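Local structure of iron-rich dpsA-homolog protein (Halobacterium salinarum, 1TJO) at residues N40-Y45 with E97-E102; K49-N54 with A120-I125; H64-E69 with A163-H168; E80-V85 with G90-S95. The protein probably protects DNA from oxidative damage by oxidising Fe(2+) with hydrogen peroxide and storing it as ferric mineral inside a hollow shell of twelve subunits. All blocks are in the same frame, centred on the assembly; numbering follows the deposited sequence.

Contact 1. Residues N40-Y45 with E97-E102; sequences NVYVLY and ETLQAE
Leu99 and Gln100, on the short helix 96-102, lie against Tyr42 and Val43 on helix 24-54, where the loop between the second and third long helices of a ferritin-like four-helix bundle carries a small extra helix, as in other Dps proteins. The axes of the two segments pass 8.5 Å apart at 111°, so the short helix runs across the long one and meets it over less than two turns. All the contact is apolar. One branch of Leu99, CD1, meets the base of the tyrosine obliquely, 3.8 Å from Tyr42 CB and equally near Tyr42 CD1. Tyrosine suits this place because its base gives Leu99 an apolar surface while its far end, OH, bonds to Tyr45 OH of a second subunit. Gln100 OE1 is likewise used at the subunit interface, bonded to the backbone N of Glu97 of that subunit. Gln100 carries its CG anti to the backbone N (chi1 -176°), which leads the amide on past Val43 and leaves CA and CB to do the touching. The side chains of Val43 and Gln100 cross at about a right angle: Val43 CG1 lies 3.8 Å from Gln100 CA and 4.2 Å from Gln100 CB.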
# COMPACT_ATOMS: atom_id res chain seq x y z
N ASN A 40 -20.52 1.20 -30.26
CA ASN A 40 -21.04 2.42 -29.62
C ASN A 40 -20.19 2.84 -28.42
O ASN A 40 -19.91 4.02 -28.26
CB ASN A 40 -22.49 2.20 -29.21
CG ASN A 40 -23.43 2.29 -30.35
OD1 ASN A 40 -23.13 2.93 -31.36
ND2 ASN A 40 -24.59 1.63 -30.23
N VAL A 41 -19.69 1.89 -27.66
CA VAL A 41 -18.93 2.22 -26.45
C VAL A 41 -17.56 2.77 -26.84
O VAL A 41 -17.07 3.67 -26.18
CB VAL A 41 -18.84 1.01 -25.50
CG1 VAL A 41 -17.86 1.29 -24.39
CG2 VAL A 41 -20.17 0.70 -24.90
N TYR A 42 -16.95 2.27 -27.92
CA TYR A 42 -15.68 2.82 -28.36
C TYR A 42 -15.79 4.23 -28.98
O TYR A 42 -14.90 5.05 -28.81
CB TYR A 42 -14.87 1.87 -29.25
CG TYR A 42 -13.67 1.27 -28.49
CD1 TYR A 42 -13.43 -0.08 -28.53
CD2 TYR A 42 -12.78 2.08 -27.81
CE1 TYR A 42 -12.37 -0.63 -27.88
CE2 TYR A 42 -11.70 1.53 -27.15
CZ TYR A 42 -11.50 0.17 -27.19
OH TYR A 42 -10.43 -0.41 -26.51
N VAL A 43 -16.90 4.52 -29.66
CA VAL A 43 -17.18 5.87 -30.11
C VAL A 43 -17.35 6.80 -28.90
O VAL A 43 -16.81 7.89 -28.88
CB VAL A 43 -18.36 5.99 -31.11
CG1 VAL A 43 -18.00 5.31 -32.44
CG2 VAL A 43 -19.56 5.40 -30.59
N LEU A 44 -18.05 6.33 -27.87
CA LEU A 44 -18.23 7.07 -26.63
C LEU A 44 -16.87 7.36 -26.01
O LEU A 44 -16.56 8.48 -25.65
CB LEU A 44 -19.13 6.30 -25.65
CG LEU A 44 -19.21 6.94 -24.26
CD1 LEU A 44 -19.87 8.31 -24.34
CD2 LEU A 44 -19.89 5.96 -23.30
N TYR A 45 -16.07 6.31 -25.88
CA TYR A 45 -14.73 6.44 -25.32
C TYR A 45 -13.96 7.56 -26.04
O TYR A 45 -13.33 8.46 -25.40
CB TYR A 45 -13.95 5.13 -25.49
CG TYR A 45 -12.44 5.24 -25.31
CD1 TYR A 45 -11.88 5.28 -24.06
CD2 TYR A 45 -11.61 5.28 -26.41
CE1 TYR A 45 -10.51 5.38 -23.90
CE2 TYR A 45 -10.27 5.41 -26.29
CZ TYR A 45 -9.71 5.42 -25.04
OH TYR A 45 -8.33 5.52 -24.93
N GLU A 97 -12.02 2.66 -37.91
CA GLU A 97 -13.03 2.83 -38.97
C GLU A 97 -14.22 1.89 -38.83
O GLU A 97 -15.35 2.28 -39.02
CB GLU A 97 -12.37 2.67 -40.35
CG GLU A 97 -13.17 2.09 -41.46
CD GLU A 97 -12.25 1.78 -42.64
OE1 GLU A 97 -12.07 0.58 -43.00
OE2 GLU A 97 -11.63 2.76 -43.14
N THR A 98 -13.94 0.62 -38.55
CA THR A 98 -14.96 -0.35 -38.29
C THR A 98 -15.84 -0.04 -37.11
O THR A 98 -17.02 -0.11 -37.19
CB THR A 98 -14.33 -1.73 -38.08
OG1 THR A 98 -13.70 -2.15 -39.30
CG2 THR A 98 -15.39 -2.77 -37.82
N LEU A 99 -15.24 0.30 -35.99
CA LEU A 99 -16.01 0.67 -34.81
C LEU A 99 -16.98 1.84 -35.07
O LEU A 99 -18.15 1.76 -34.71
CB LEU A 99 -15.03 1.03 -33.67
CG LEU A 99 -14.25 -0.14 -33.08
CD1 LEU A 99 -13.10 0.33 -32.26
CD2 LEU A 99 -15.20 -1.06 -32.28
N GLN A 100 -16.53 2.89 -35.72
CA GLN A 100 -17.39 4.02 -35.97
C GLN A 100 -18.45 3.64 -37.05
O GLN A 100 -19.60 4.05 -36.93
CB GLN A 100 -16.60 5.25 -36.38
CG GLN A 100 -17.49 6.49 -36.55
CD GLN A 100 -16.73 7.78 -36.63
OE1 GLN A 100 -15.60 7.89 -36.18
NE2 GLN A 100 -17.34 8.77 -37.24
N ALA A 101 -18.06 2.87 -38.05
CA ALA A 101 -19.04 2.43 -39.08
C ALA A 101 -20.19 1.60 -38.48
O ALA A 101 -21.37 1.69 -38.89
CB ALA A 101 -18.33 1.62 -40.14
N GLU A 102 -19.85 0.74 -37.54
CA GLU A 102 -20.81 -0.14 -36.91
C GLU A 102 -21.56 0.54 -35.77
O GLU A 102 -22.52 -0.03 -35.30
CB GLU A 102 -20.09 -1.38 -36.40
CG GLU A 102 -19.48 -2.21 -37.52
CD GLU A 102 -20.52 -3.07 -38.25
OE1 GLU A 102 -20.14 -3.71 -39.24
OE2 GLU A 102 -21.70 -3.09 -37.87

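Contact 2. Residues K49-N54 with A120-I125; sequences KKHHWN and ANDMAI. With FE (Fe (III) ion), chain J.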
# COMPACT_ATOMS: atom_id res chain seq x y z
N LYS A 49 -12.76 11.16 -24.52
CA LYS A 49 -11.35 11.58 -24.61
C LYS A 49 -11.24 12.95 -25.23
O LYS A 49 -10.58 13.79 -24.68
CB LYS A 49 -10.51 10.58 -25.41
CG LYS A 49 -10.19 9.26 -24.68
CD LYS A 49 -9.53 9.48 -23.38
CE LYS A 49 -8.12 9.82 -23.47
NZ LYS A 49 -7.31 9.05 -22.38
N LYS A 50 -11.92 13.19 -26.35
CA LYS A 50 -11.92 14.51 -26.97
C LYS A 50 -12.31 15.59 -25.97
O LYS A 50 -11.68 16.62 -25.87
CB LYS A 50 -12.94 14.53 -28.09
CG LYS A 50 -13.05 15.86 -28.75
CD LYS A 50 -14.05 15.77 -29.89
CE LYS A 50 -14.15 17.10 -30.58
NZ LYS A 50 -15.21 17.17 -31.65
N HIS A 51 -13.42 15.38 -25.29
CA HIS A 51 -13.91 16.38 -24.35
C HIS A 51 -12.99 16.60 -23.15
O HIS A 51 -12.83 17.75 -22.72
CB HIS A 51 -15.35 16.06 -23.97
CG HIS A 51 -16.27 16.10 -25.15
ND1 HIS A 51 -17.51 15.51 -25.15
CD2 HIS A 51 -16.12 16.66 -26.37
CE1 HIS A 51 -18.08 15.70 -26.33
NE2 HIS A 51 -17.26 16.40 -27.09
N HIS A 52 -12.44 15.50 -22.61
CA HIS A 52 -11.34 15.53 -21.62
C HIS A 52 -10.16 16.40 -22.06
O HIS A 52 -9.71 17.24 -21.35
CB HIS A 52 -10.97 14.08 -21.35
CG HIS A 52 -9.65 13.85 -20.67
ND1 HIS A 52 -9.50 13.98 -19.30
CD2 HIS A 52 -8.49 13.35 -21.13
CE1 HIS A 52 -8.28 13.58 -18.96
NE2 HIS A 52 -7.64 13.22 -20.05
N TRP A 53 -9.70 16.24 -23.30
CA TRP A 53 -8.57 16.99 -23.79
C TRP A 53 -8.88 18.47 -23.93
O TRP A 53 -8.04 19.30 -23.64
CB TRP A 53 -8.14 16.44 -25.15
CG TRP A 53 -7.63 15.01 -25.15
CD1 TRP A 53 -6.93 14.33 -24.13
CD2 TRP A 53 -7.75 14.08 -26.22
NE1 TRP A 53 -6.68 13.04 -24.53
CE2 TRP A 53 -7.14 12.87 -25.81
CE3 TRP A 53 -8.29 14.15 -27.48
CZ2 TRP A 53 -7.05 11.78 -26.64
CZ3 TRP A 53 -8.20 13.06 -28.30
CH2 TRP A 53 -7.61 11.89 -27.88
N ASN A 54 -10.09 18.79 -24.37
CA ASN A 54 -10.37 20.12 -24.88
C ASN A 54 -11.09 21.00 -23.86
O ASN A 54 -11.14 22.21 -24.04
CB ASN A 54 -11.20 20.03 -26.16
CG ASN A 54 -10.39 19.55 -27.36
OD1 ASN A 54 -9.35 20.10 -27.65
ND2 ASN A 54 -10.85 18.53 -28.03
N ALA A 120 -23.83 17.63 -23.70
CA ALA A 120 -25.15 17.22 -24.16
C ALA A 120 -25.02 16.16 -25.26
O ALA A 120 -25.80 15.20 -25.33
CB ALA A 120 -25.90 18.39 -24.66
N ASN A 121 -24.02 16.31 -26.12
CA ASN A 121 -23.77 15.30 -27.15
C ASN A 121 -23.37 13.94 -26.52
O ASN A 121 -23.81 12.84 -26.99
CB ASN A 121 -22.67 15.78 -28.11
CG ASN A 121 -23.12 16.87 -29.04
OD1 ASN A 121 -24.30 17.00 -29.31
ND2 ASN A 121 -22.18 17.62 -29.60
N ASP A 122 -22.59 14.01 -25.44
CA ASP A 122 -22.19 12.78 -24.75
C ASP A 122 -23.37 12.12 -24.09
O ASP A 122 -23.49 10.91 -24.10
CB ASP A 122 -21.11 13.06 -23.68
CG ASP A 122 -19.83 13.53 -24.29
OD1 ASP A 122 -19.61 13.26 -25.51
OD2 ASP A 122 -18.97 14.19 -23.61
N MET A 123 -24.21 12.92 -23.46
CA MET A 123 -25.40 12.46 -22.77
C MET A 123 -26.29 11.65 -23.71
O MET A 123 -26.81 10.63 -23.32
CB MET A 123 -26.19 13.64 -22.17
CG MET A 123 -26.98 13.18 -20.96
SD MET A 123 -27.86 14.53 -20.11
CE MET A 123 -28.85 14.96 -21.28
N ALA A 124 -26.38 12.08 -24.95
CA ALA A 124 -27.20 11.39 -25.96
C ALA A 124 -26.61 10.02 -26.31
O ALA A 124 -27.34 9.04 -26.52
CB ALA A 124 -27.37 12.22 -27.22
N ILE A 125 -25.30 9.96 -26.40
CA ILE A 125 -24.63 8.69 -26.61
C ILE A 125 -24.90 7.74 -25.45
O ILE A 125 -25.24 6.60 -25.67
CB ILE A 125 -23.12 8.88 -26.84
CG1 ILE A 125 -22.85 9.69 -28.12
CG2 ILE A 125 -22.49 7.54 -26.93
CD1 ILE A 125 -21.42 10.06 -28.31
FE FE J . -5.52 12.67 -20.21
O HOH W 1 -5.05 13.03 -18.34
O HOH W 2 -6.04 10.57 -19.41
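His51 and Asp122 reach for each other from helices 24-54 and 115-142 and meet in a very short hydrogen bond: His51 ND1 donates to Asp122 OD2 at 2.5 Å, with an N-H...O angle of 158°. The carboxylate comes up to the edge of the imidazole, with OD2 near the ring plane, and the two flat groups are turned 35° against each other. The second oxygen, Asp122 OD1, is 3.1 Å from His51 ND1, at an angle too poor for a hydrogen bond. In both residues CG stands anti to the carbonyl carbon, which sends the two groups straight across a gap that leaves their CA atoms 9.0 Å apart. Histidine and aspartate suit that span, since together they bridge it with a single polar link between buried residues.

A second shell fixes both groups. Asp122 OD1 is held by Gln47 NE2, and His51 NE2 by Glu108 OE2, an oxygen that also forms a salt bridge with Lys50. With a carboxylate at either ring nitrogen, His51 may well be a charged imidazolium.

The next residue, His52, points elsewhere. Its CG lies anti to the backbone N (chi1 164°), and NE2 binds an iron(III) ion at 2.2 Å. Two waters and Asp79 and Glu83 of a second subunit also bind this metal, an arrangement typical of the ferroxidase site that Dps proteins build between paired subunits of the ferritin fold.

Contact 3. Residues H64-E69 with A163-H168; sequences HLFLGE and AHHIEH. With MG (magnesium ion), chain H.
The rings of Phe66 and His165 lie almost parallel, their planes only 4° apart, but are displaced, so that little of one ring lies above the other; the centroids are 5.3 Å apart. The closest touch comes from the base of the histidine, whose CB approaches Phe66 CE1 obliquely at 3.4 Å. At the edge of the phenyl ring, near its plane, sits Ile166 CG1, 3.7 Å from Phe66 CE2. Phe66 carries its CG anti to the backbone N (chi1 164°), and this extends the ring from helix 60-87 to helix 146-169 between the two neighbours.

These are the second and last long helices of the ferritin-like four-helix bundle, and a large flat residue suits a spacing of 8.8 Å between the CA atoms of Phe66 and His165. Tyr169 meets the phenyl ring from the same chain, and Arg61 of a neighbouring subunit packs on both Phe66 and His165. His165 ND1 is buried without a polar partner.

One turn on, the His168 ring takes no part in this packing and binds magnesium through NE2 at 2.6 Å. Over one face of its ring, offset toward the rim, lies His164 NE2, 3.1 Å above the plane. Both histidines are implicated in iron translocation; three waters, Glu56 of one neighbouring subunit and Gln86 of another complete the magnesium site.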
# COMPACT_ATOMS: atom_id res chain seq x y z
N HIS A 64 -12.26 17.80 -16.51
CA HIS A 64 -11.16 17.07 -17.12
C HIS A 64 -10.97 15.74 -16.40
O HIS A 64 -10.86 14.71 -17.05
CB HIS A 64 -9.89 17.93 -17.08
CG HIS A 64 -8.66 17.27 -17.60
ND1 HIS A 64 -8.38 17.17 -18.95
CD2 HIS A 64 -7.59 16.75 -16.95
CE1 HIS A 64 -7.21 16.56 -19.11
NE2 HIS A 64 -6.70 16.32 -17.92
N LEU A 65 -11.00 15.76 -15.07
CA LEU A 65 -10.82 14.57 -14.27
C LEU A 65 -12.01 13.66 -14.49
O LEU A 65 -11.82 12.44 -14.70
CB LEU A 65 -10.64 14.97 -12.81
CG LEU A 65 -9.29 15.65 -12.60
CD1 LEU A 65 -9.24 16.32 -11.20
CD2 LEU A 65 -8.12 14.67 -12.83
N PHE A 66 -13.22 14.21 -14.43
CA PHE A 66 -14.43 13.37 -14.56
C PHE A 66 -14.41 12.67 -15.92
O PHE A 66 -14.73 11.47 -16.02
CB PHE A 66 -15.73 14.19 -14.38
CG PHE A 66 -16.97 13.48 -14.88
CD1 PHE A 66 -17.49 12.40 -14.20
CD2 PHE A 66 -17.53 13.82 -16.08
CE1 PHE A 66 -18.60 11.69 -14.72
CE2 PHE A 66 -18.60 13.11 -16.59
CZ PHE A 66 -19.11 12.05 -15.91
N LEU A 67 -14.13 13.43 -16.97
CA LEU A 67 -14.22 12.91 -18.34
C LEU A 67 -13.13 11.87 -18.56
O LEU A 67 -13.37 10.88 -19.26
CB LEU A 67 -14.17 14.01 -19.40
CG LEU A 67 -15.38 14.95 -19.39
CD1 LEU A 67 -15.08 16.28 -20.10
CD2 LEU A 67 -16.57 14.24 -20.04
N GLY A 68 -11.97 12.08 -17.95
CA GLY A 68 -10.91 11.07 -18.05
C GLY A 68 -11.34 9.74 -17.39
O GLY A 68 -11.14 8.67 -17.96
N GLU A 69 -11.92 9.81 -16.20
CA GLU A 69 -12.45 8.65 -15.47
C GLU A 69 -13.59 8.00 -16.28
O GLU A 69 -13.67 6.76 -16.37
CB GLU A 69 -12.97 9.06 -14.11
CG GLU A 69 -11.91 9.53 -13.12
CD GLU A 69 -12.57 10.12 -11.86
OE1 GLU A 69 -13.15 9.31 -11.07
OE2 GLU A 69 -12.55 11.38 -11.68
N ALA A 163 -23.57 8.76 -16.92
CA ALA A 163 -24.64 9.51 -17.59
C ALA A 163 -25.35 10.45 -16.63
O ALA A 163 -25.64 11.61 -16.95
CB ALA A 163 -25.63 8.57 -18.21
N HIS A 164 -25.62 9.95 -15.45
CA HIS A 164 -26.25 10.74 -14.38
C HIS A 164 -25.37 11.94 -13.98
O HIS A 164 -25.91 13.03 -13.76
CB HIS A 164 -26.57 9.84 -13.19
CG HIS A 164 -26.89 10.59 -11.95
ND1 HIS A 164 -26.00 10.72 -10.91
CD2 HIS A 164 -27.98 11.32 -11.62
CE1 HIS A 164 -26.55 11.46 -9.97
NE2 HIS A 164 -27.75 11.85 -10.38
N HIS A 165 -24.05 11.77 -13.89
CA HIS A 165 -23.17 12.86 -13.55
C HIS A 165 -23.28 13.95 -14.60
O HIS A 165 -23.34 15.13 -14.29
CB HIS A 165 -21.71 12.39 -13.47
CG HIS A 165 -21.36 11.76 -12.19
ND1 HIS A 165 -20.34 12.24 -11.38
CD2 HIS A 165 -21.82 10.64 -11.59
CE1 HIS A 165 -20.23 11.45 -10.32
NE2 HIS A 165 -21.11 10.47 -10.43
N ILE A 166 -23.30 13.56 -15.86
CA ILE A 166 -23.45 14.56 -16.93
C ILE A 166 -24.75 15.31 -16.82
O ILE A 166 -24.77 16.56 -16.96
CB ILE A 166 -23.24 13.91 -18.34
CG1 ILE A 166 -21.80 13.46 -18.51
CG2 ILE A 166 -23.70 14.87 -19.48
CD1 ILE A 166 -21.56 12.56 -19.69
N GLU A 167 -25.84 14.58 -16.55
CA GLU A 167 -27.12 15.21 -16.32
C GLU A 167 -27.03 16.27 -15.22
O GLU A 167 -27.52 17.38 -15.39
CB GLU A 167 -28.20 14.16 -15.97
CG GLU A 167 -29.60 14.74 -15.88
CD GLU A 167 -30.72 13.74 -16.12
OE1 GLU A 167 -30.92 12.89 -15.25
OE2 GLU A 167 -31.43 13.85 -17.15
N HIS A 168 -26.39 15.93 -14.09
CA HIS A 168 -26.13 16.92 -13.06
C HIS A 168 -25.29 18.11 -13.41
O HIS A 168 -25.62 19.21 -13.00
CB HIS A 168 -25.64 16.28 -11.80
CG HIS A 168 -26.75 15.69 -10.98
ND1 HIS A 168 -26.65 15.48 -9.62
CD2 HIS A 168 -28.01 15.33 -11.34
CE1 HIS A 168 -27.80 14.98 -9.19
NE2 HIS A 168 -28.64 14.87 -10.21
MG MG H . -31.16 15.29 -10.28
O HOH W 3 -31.32 15.99 -12.27
O HOH W 4 -31.10 13.53 -11.01
O HOH W 5 -33.10 15.50 -10.10

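Contact 4. Residues E80-V85 with G90-S95; sequences ELAERV and GVPHAS. With FE (Fe (III) ion), chain F.
Val85 and Pro92 pack together where the chain leaves helix 60-87 and doubles back along it, in the loop that joins the second long helix of the ferritin-like bundle to the short helix 96-102. The tight part lies around the turn. Gly90 N donates to Val85 O at 3.0 Å, spanning five residues; the donor is tilted 32° from the carbonyl plane. The CA atoms of Val85 and Gly90, like those of Ala82 and Pro92, are 5.2 Å apart. Glycine suits the turn because it has no side chain, and the direction one would take leads to Val85 CG1. Val85 has CG1 anti to its own N (chi1 169°), and that methyl presses against the returning backbone, 3.5 Å from Pro92 N and 3.7 Å from Gly90 C. Proline fits beside it as a compact apolar residue with no N-H to satisfy. One turn back along the helix, Ala82 CB meets Pro92 CB at 3.9 Å, the small methyl allowing the loop to lie close.

Beyond Pro92 the loop draws away from the helix, and His93 to Ser95 have little or no contact with 80-85: His93 packs on helix 96-102 instead, and Ser95 stands at the N-cap of that helix. On the side away from the loop, Glu83 is partly exposed and reaches a metal site shared with His52 of a second subunit. There Glu83 OE1 binds iron(III) at 1.9 Å, alongside two waters and Asp79.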
# COMPACT_ATOMS: atom_id res chain seq x y z
N GLU A 80 -14.46 -5.61 -21.92
CA GLU A 80 -15.27 -6.72 -21.45
C GLU A 80 -16.19 -7.22 -22.56
O GLU A 80 -16.32 -8.41 -22.75
CB GLU A 80 -16.09 -6.27 -20.24
CG GLU A 80 -15.18 -6.11 -19.05
CD GLU A 80 -14.90 -7.45 -18.38
OE1 GLU A 80 -14.12 -7.47 -17.39
OE2 GLU A 80 -15.48 -8.47 -18.82
N LEU A 81 -16.77 -6.31 -23.33
CA LEU A 81 -17.67 -6.70 -24.42
C LEU A 81 -16.91 -7.41 -25.51
O LEU A 81 -17.32 -8.46 -26.01
CB LEU A 81 -18.34 -5.48 -25.01
CG LEU A 81 -19.37 -4.66 -24.20
CD1 LEU A 81 -19.06 -4.49 -22.86
CD2 LEU A 81 -19.60 -3.28 -24.81
N ALA A 82 -15.75 -6.85 -25.87
CA ALA A 82 -14.92 -7.47 -26.91
C ALA A 82 -14.43 -8.84 -26.47
O ALA A 82 -14.42 -9.78 -27.28
CB ALA A 82 -13.74 -6.58 -27.24
N GLU A 83 -13.97 -8.96 -25.21
CA GLU A 83 -13.50 -10.27 -24.76
C GLU A 83 -14.65 -11.30 -24.71
O GLU A 83 -14.41 -12.47 -24.99
CB GLU A 83 -12.78 -10.14 -23.43
CG GLU A 83 -11.52 -9.30 -23.68
CD GLU A 83 -10.58 -9.19 -22.50
OE1 GLU A 83 -9.50 -8.52 -22.62
OE2 GLU A 83 -10.90 -9.78 -21.47
N ARG A 84 -15.85 -10.85 -24.39
CA ARG A 84 -17.02 -11.75 -24.40
C ARG A 84 -17.40 -12.18 -25.81
O ARG A 84 -17.71 -13.35 -26.04
CB ARG A 84 -18.20 -11.13 -23.64
CG ARG A 84 -19.30 -12.10 -23.31
CD ARG A 84 -18.83 -13.22 -22.37
NE ARG A 84 -19.93 -14.12 -22.10
CZ ARG A 84 -19.78 -15.30 -21.49
NH1 ARG A 84 -18.58 -15.68 -21.04
NH2 ARG A 84 -20.86 -16.09 -21.34
N VAL A 85 -17.37 -11.25 -26.78
CA VAL A 85 -17.57 -11.64 -28.18
C VAL A 85 -16.60 -12.73 -28.57
O VAL A 85 -17.01 -13.73 -29.12
CB VAL A 85 -17.35 -10.47 -29.11
CG1 VAL A 85 -17.29 -10.88 -30.60
CG2 VAL A 85 -18.51 -9.47 -28.91
N GLY A 90 -16.97 -15.31 -31.63
CA GLY A 90 -17.08 -14.28 -32.61
C GLY A 90 -15.82 -13.46 -32.79
O GLY A 90 -14.81 -13.68 -32.09
N VAL A 91 -15.91 -12.48 -33.69
CA VAL A 91 -14.83 -11.56 -33.96
C VAL A 91 -15.20 -10.14 -33.57
O VAL A 91 -16.03 -9.50 -34.17
CB VAL A 91 -14.47 -11.60 -35.49
CG1 VAL A 91 -13.38 -10.63 -35.82
CG2 VAL A 91 -14.05 -12.98 -35.89
N PRO A 92 -14.60 -9.61 -32.51
CA PRO A 92 -14.97 -8.28 -32.06
C PRO A 92 -14.56 -7.22 -33.06
O PRO A 92 -13.48 -7.28 -33.65
CB PRO A 92 -14.24 -8.12 -30.76
CG PRO A 92 -13.15 -9.10 -30.81
CD PRO A 92 -13.57 -10.23 -31.66
N HIS A 93 -15.39 -6.21 -33.25
CA HIS A 93 -15.02 -5.12 -34.18
C HIS A 93 -13.74 -4.50 -33.63
O HIS A 93 -13.66 -4.30 -32.41
CB HIS A 93 -16.09 -4.05 -34.28
CG HIS A 93 -17.42 -4.53 -34.78
ND1 HIS A 93 -17.57 -5.37 -35.87
CD2 HIS A 93 -18.66 -4.29 -34.32
CE1 HIS A 93 -18.86 -5.60 -36.06
NE2 HIS A 93 -19.55 -4.96 -35.13
N ALA A 94 -12.77 -4.16 -34.50
CA ALA A 94 -11.46 -3.77 -34.03
C ALA A 94 -10.94 -2.45 -34.52
O ALA A 94 -10.51 -1.61 -33.72
CB ALA A 94 -10.48 -4.89 -34.33
N SER A 95 -10.90 -2.25 -35.84
CA SER A 95 -10.28 -1.03 -36.35
C SER A 95 -11.15 0.16 -36.03
O SER A 95 -12.35 0.03 -35.93
CB SER A 95 -10.06 -1.10 -37.88
OG SER A 95 -11.25 -1.01 -38.65
FE FE F . -8.59 -7.02 -21.89
O HOH W 6 -7.55 -5.17 -21.18
O HOH W 7 -8.00 -7.89 -20.26

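Helix 24-54 supplies the first halves of contacts 1 and 2, in that order, and helix 60-87 then supplies those of contacts 3 and 4. Contact 4 closes first, a short loop at the end of helix 60-87, and is nested inside the loops of the other three. Helix 96-102 next closes contact 1 against helix 24-54, helix 115-142 closes contact 2, and helix 146-169 closes contact 3. These three loops cross one another, so the contacts tie the four long helices and the short one together. Contacts 1 and 4 touch through Leu99 and the loop at His93-Ala94, contacts 1 and 2 through Leu44 and Ile125, and contacts 2 and 3 through His52 and His64.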